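Local atomic coordinates of beta-glucoside phosphorylase BglX (Unidentified, PDB entry 5VQE), a protein that probably cleaves beta-glucosides by phosphorolysis, as a glycoside phosphorylase of family GH3. Residues A[143-148]-A[189-194]. Numbering follows the deposited sequence.
Sequences WTYEPI and LTTIKH. With G2F (2-deoxy-2-fluoro-alpha-D-glucopyranose), chain B.
K193 and T191 reach from strand 191-195 of the GH3 TIM-barrel domain to segment 143-148, a short strand that runs on into a loop, and illustrate how a barrel strand and the loop after its neighbour can build a sugar pocket. The backbones pair in two separate single bridges, W143 with L189 and I148 with K193, whose register slips by one residue where the chain bends through the inverse gamma turn at Y145 and the cis peptide before P147. A chi1 of -47° sets T191 OG1 beside its own backbone N, where it donates to T144 O at 2.8 Å and W143 NE1 meets it in a weak, bent bond; T237 of strand 237-244, which pairs with 191-195, is a further partner of both groups. T191 N gives a nearly straight bond of 2.7 Å to E146 O, from above the carbonyl plane. K193 runs extended beyond CG, its CE pressed against I148 CG1 at a tight 3.4 Å. Its NZ donates to Y145 O at 2.7 Å, to O3 and O4 of the fluoroglucose, each at 3.0 Å, and forms a salt bridge to E146 OE2, met from above the carboxylate plane. A methionine in place of K193 would probably leave E146, Y145 O and the sugar's O3 and O4 without their cationic mate. H194, whose ND1 is bonded to D150, holds the same O3 through NE2 at 2.8 Å.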
ATOM      1  N   TRP A 143       3.373 -13.899  -2.324  1.00  9.90           N
ATOM      2  CA  TRP A 143       2.635 -12.959  -3.166  1.00 12.51           C
ATOM      3  C   TRP A 143       2.508 -11.650  -2.396  1.00 11.02           C
ATOM      4  O   TRP A 143       1.847 -11.615  -1.360  1.00 11.81           O
ATOM      5  CB  TRP A 143       1.260 -13.530  -3.501  1.00 13.14           C
ATOM      6  CG  TRP A 143       0.469 -12.815  -4.553  1.00 12.60           C
ATOM      7  CD1 TRP A 143       0.888 -11.806  -5.379  1.00 11.73           C
ATOM      8  CD2 TRP A 143      -0.892 -13.078  -4.899  1.00 12.09           C
ATOM      9  NE1 TRP A 143      -0.141 -11.427  -6.217  1.00 13.22           N
ATOM     10  CE2 TRP A 143      -1.241 -12.197  -5.939  1.00 11.55           C
ATOM     11  CE3 TRP A 143      -1.853 -13.979  -4.428  1.00 11.85           C
ATOM     12  CZ2 TRP A 143      -2.518 -12.188  -6.508  1.00 13.77           C
ATOM     13  CZ3 TRP A 143      -3.115 -13.960  -4.990  1.00 12.36           C
ATOM     14  CH2 TRP A 143      -3.429 -13.084  -6.027  1.00 10.70           C
ATOM     15  N   THR A 144       3.138 -10.584  -2.874  1.00  8.79           N
ATOM     16  CA  THR A 144       2.955  -9.270  -2.274  1.00 10.60           C
ATOM     17  C   THR A 144       2.014  -8.466  -3.156  1.00 11.86           C
ATOM     18  O   THR A 144       2.176  -8.436  -4.381  1.00  9.24           O
ATOM     19  CB  THR A 144       4.273  -8.521  -2.068  1.00  9.68           C
ATOM     20  OG1 THR A 144       4.004  -7.303  -1.369  1.00  9.77           O
ATOM     21  CG2 THR A 144       4.967  -8.190  -3.377  1.00 10.11           C
ATOM     22  N   TYR A 145       1.002  -7.868  -2.531  1.00 10.08           N
ATOM     23  CA  TYR A 145       0.029  -7.046  -3.239  1.00  8.90           C
ATOM     24  C   TYR A 145       0.619  -5.663  -3.498  1.00  9.41           C
ATOM     25  O   TYR A 145       0.050  -4.651  -3.085  1.00 11.26           O
ATOM     26  CB  TYR A 145      -1.263  -6.928  -2.426  1.00 11.68           C
ATOM     27  CG  TYR A 145      -2.171  -8.137  -2.401  1.00 10.84           C
ATOM     28  CD1 TYR A 145      -2.235  -9.026  -3.468  1.00 11.34           C
ATOM     29  CD2 TYR A 145      -3.011  -8.357  -1.314  1.00 12.62           C
ATOM     30  CE1 TYR A 145      -3.099 -10.106  -3.444  1.00 11.73           C
ATOM     31  CE2 TYR A 145      -3.878  -9.429  -1.286  1.00 13.69           C
ATOM     32  CZ  TYR A 145      -3.925 -10.297  -2.348  1.00 12.42           C
ATOM     33  OH  TYR A 145      -4.801 -11.363  -2.295  1.00 14.54           O
ATOM     34  N   GLU A 146       1.785  -5.621  -4.129  1.00 10.54           N
ATOM     35  CA  GLU A 146       2.516  -4.390  -4.393  1.00 11.66           C
ATOM     36  C   GLU A 146       3.368  -4.619  -5.633  1.00 10.57           C
ATOM     37  O   GLU A 146       3.688  -5.765  -5.961  1.00  9.58           O
ATOM     38  CB  GLU A 146       3.411  -4.006  -3.211  1.00 10.20           C
ATOM     39  CG  GLU A 146       2.838  -4.235  -1.815  1.00 12.24           C
ATOM     40  CD  GLU A 146       1.821  -3.201  -1.372  1.00 13.84           C
ATOM     41  OE1 GLU A 146       1.790  -2.084  -1.938  1.00 14.12           O
ATOM     42  OE2 GLU A 146       1.050  -3.513  -0.432  1.00 13.96           O
ATOM     43  N   PRO A 147       3.800  -3.550  -6.315  1.00 10.11           N
ATOM     44  CA  PRO A 147       3.782  -2.127  -5.975  1.00 12.47           C
ATOM     45  C   PRO A 147       2.572  -1.336  -6.442  1.00 13.92           C
ATOM     46  O   PRO A 147       1.893  -1.657  -7.414  1.00 10.96           O
ATOM     47  CB  PRO A 147       5.025  -1.602  -6.685  1.00 12.81           C
ATOM     48  CG  PRO A 147       5.038  -2.395  -7.950  1.00 11.74           C
ATOM     49  CD  PRO A 147       4.566  -3.787  -7.554  1.00 10.51           C
ATOM     50  N   ILE A 148       2.337  -0.263  -5.704  1.00 11.20           N
ATOM     51  CA  ILE A 148       1.323   0.723  -6.044  1.00 10.43           C
ATOM     52  C   ILE A 148       1.879   1.629  -7.132  1.00 11.03           C
ATOM     53  O   ILE A 148       2.901   2.297  -6.935  1.00 10.13           O
ATOM     54  CB  ILE A 148       0.919   1.531  -4.804  1.00  9.98           C
ATOM     55  CG1 ILE A 148       0.159   0.615  -3.838  1.00 12.00           C
ATOM     56  CG2 ILE A 148       0.060   2.745  -5.180  1.00 10.13           C
ATOM     57  CD1 ILE A 148      -0.043   1.195  -2.474  1.00 13.71           C
ATOM     58  N   LEU A 189       5.816 -13.204  -5.887  1.00 10.99           N
ATOM     59  CA  LEU A 189       5.054 -12.570  -6.948  1.00 11.45           C
ATOM     60  C   LEU A 189       4.680 -11.143  -6.557  1.00 11.48           C
ATOM     61  O   LEU A 189       4.423 -10.846  -5.385  1.00 10.14           O
ATOM     62  CB  LEU A 189       3.788 -13.375  -7.232  1.00 10.77           C
ATOM     63  CG  LEU A 189       3.940 -14.855  -7.588  1.00 13.44           C
ATOM     64  CD1 LEU A 189       2.568 -15.538  -7.647  1.00 17.34           C
ATOM     65  CD2 LEU A 189       4.674 -15.024  -8.901  1.00 13.56           C
ATOM     66  N   THR A 190       4.638 -10.255  -7.550  1.00 10.63           N
ATOM     67  CA  THR A 190       4.222  -8.878  -7.333  1.00 11.43           C
ATOM     68  C   THR A 190       2.874  -8.595  -7.989  1.00 12.67           C
ATOM     69  O   THR A 190       2.395  -9.347  -8.845  1.00 11.77           O
ATOM     70  CB  THR A 190       5.259  -7.882  -7.869  1.00 10.66           C
ATOM     71  OG1 THR A 190       5.283  -7.932  -9.298  1.00 12.36           O
ATOM     72  CG2 THR A 190       6.643  -8.177  -7.305  1.00 12.74           C
ATOM     73  N   THR A 191       2.275  -7.480  -7.563  1.00  9.55           N
ATOM     74  CA  THR A 191       0.922  -7.078  -7.948  1.00  9.39           C
ATOM     75  C   THR A 191       0.936  -5.587  -8.226  1.00 11.15           C
ATOM     76  O   THR A 191       1.092  -4.796  -7.292  1.00 13.47           O
ATOM     77  CB  THR A 191      -0.078  -7.366  -6.828  1.00 10.59           C
ATOM     78  OG1 THR A 191       0.120  -8.691  -6.331  1.00 10.69           O
ATOM     79  CG2 THR A 191      -1.534  -7.203  -7.317  1.00 11.51           C
ATOM     80  N   ILE A 192       0.742  -5.185  -9.475  1.00 11.07           N
ATOM     81  CA  ILE A 192       0.569  -3.763  -9.752  1.00 11.05           C
ATOM     82  C   ILE A 192      -0.879  -3.370  -9.482  1.00  8.69           C
ATOM     83  O   ILE A 192      -1.814  -4.060  -9.910  1.00 10.37           O
ATOM     84  CB  ILE A 192       1.003  -3.415 -11.186  1.00  9.71           C
ATOM     85  CG1 ILE A 192       0.339  -4.327 -12.231  1.00 10.79           C
ATOM     86  CG2 ILE A 192       2.529  -3.456 -11.284  1.00 10.67           C
ATOM     87  CD1 ILE A 192       0.707  -3.956 -13.684  1.00 14.26           C
ATOM     88  N   LYS A 193      -1.060  -2.267  -8.751  1.00 10.45           N
ATOM     89  CA  LYS A 193      -2.365  -1.783  -8.308  1.00 11.36           C
ATOM     90  C   LYS A 193      -2.296  -0.263  -8.236  1.00 10.88           C
ATOM     91  O   LYS A 193      -1.205   0.307  -8.179  1.00  8.74           O
ATOM     92  CB  LYS A 193      -2.752  -2.400  -6.951  1.00 10.66           C
ATOM     93  CG  LYS A 193      -1.879  -1.974  -5.765  1.00  9.67           C
ATOM     94  CD  LYS A 193      -2.242  -2.761  -4.502  1.00 11.20           C
ATOM     95  CE  LYS A 193      -1.597  -2.179  -3.258  1.00 10.73           C
ATOM     96  NZ  LYS A 193      -1.787  -3.026  -2.036  1.00 11.96           N
ATOM     97  N   HIS A 194      -3.448   0.420  -8.243  1.00 10.46           N
ATOM     98  CA  HIS A 194      -4.811  -0.112  -8.296  1.00 13.54           C
ATOM     99  C   HIS A 194      -5.445   0.214  -9.659  1.00 11.88           C
ATOM    100  O   HIS A 194      -5.720   1.370  -9.951  1.00 10.14           O
ATOM    101  CB  HIS A 194      -5.670   0.508  -7.188  1.00  9.30           C
ATOM    102  CG  HIS A 194      -5.116   0.328  -5.805  1.00 12.21           C
ATOM    103  ND1 HIS A 194      -4.228   1.219  -5.237  1.00 11.79           N
ATOM    104  CD2 HIS A 194      -5.342  -0.624  -4.869  1.00 12.52           C
ATOM    105  CE1 HIS A 194      -3.923   0.817  -4.014  1.00 11.79           C
ATOM    106  NE2 HIS A 194      -4.589  -0.296  -3.763  1.00 12.05           N
TER
HETATM  107  C1  G2F B 601      -8.013  -3.498  -1.460  1.00 13.43           C
HETATM  108  C2  G2F B 601      -6.939  -2.363  -1.414  1.00 16.96           C
HETATM  109  C3  G2F B 601      -5.578  -2.975  -1.861  1.00 11.41           C
HETATM  110  C4  G2F B 601      -5.263  -4.203  -0.953  1.00 13.57           C
HETATM  111  C5  G2F B 601      -6.445  -5.223  -1.084  1.00 12.95           C
HETATM  112  C6  G2F B 601      -6.225  -6.463  -0.129  1.00 13.96           C
HETATM  113  O3  G2F B 601      -4.578  -2.026  -1.594  1.00 11.73           O
HETATM  114  O4  G2F B 601      -4.124  -4.832  -1.480  1.00  9.24           O
HETATM  115  O5  G2F B 601      -7.634  -4.584  -0.651  1.00 12.31           O
HETATM  116  O6  G2F B 601      -5.975  -5.988   1.163  1.00 14.50           O
HETATM  117  F2  G2F B 601      -7.275  -1.372  -2.269  1.00 13.36           F
HETATM  118  O   HOH W   1      -0.773  -1.683   0.383  1.00 13.22           O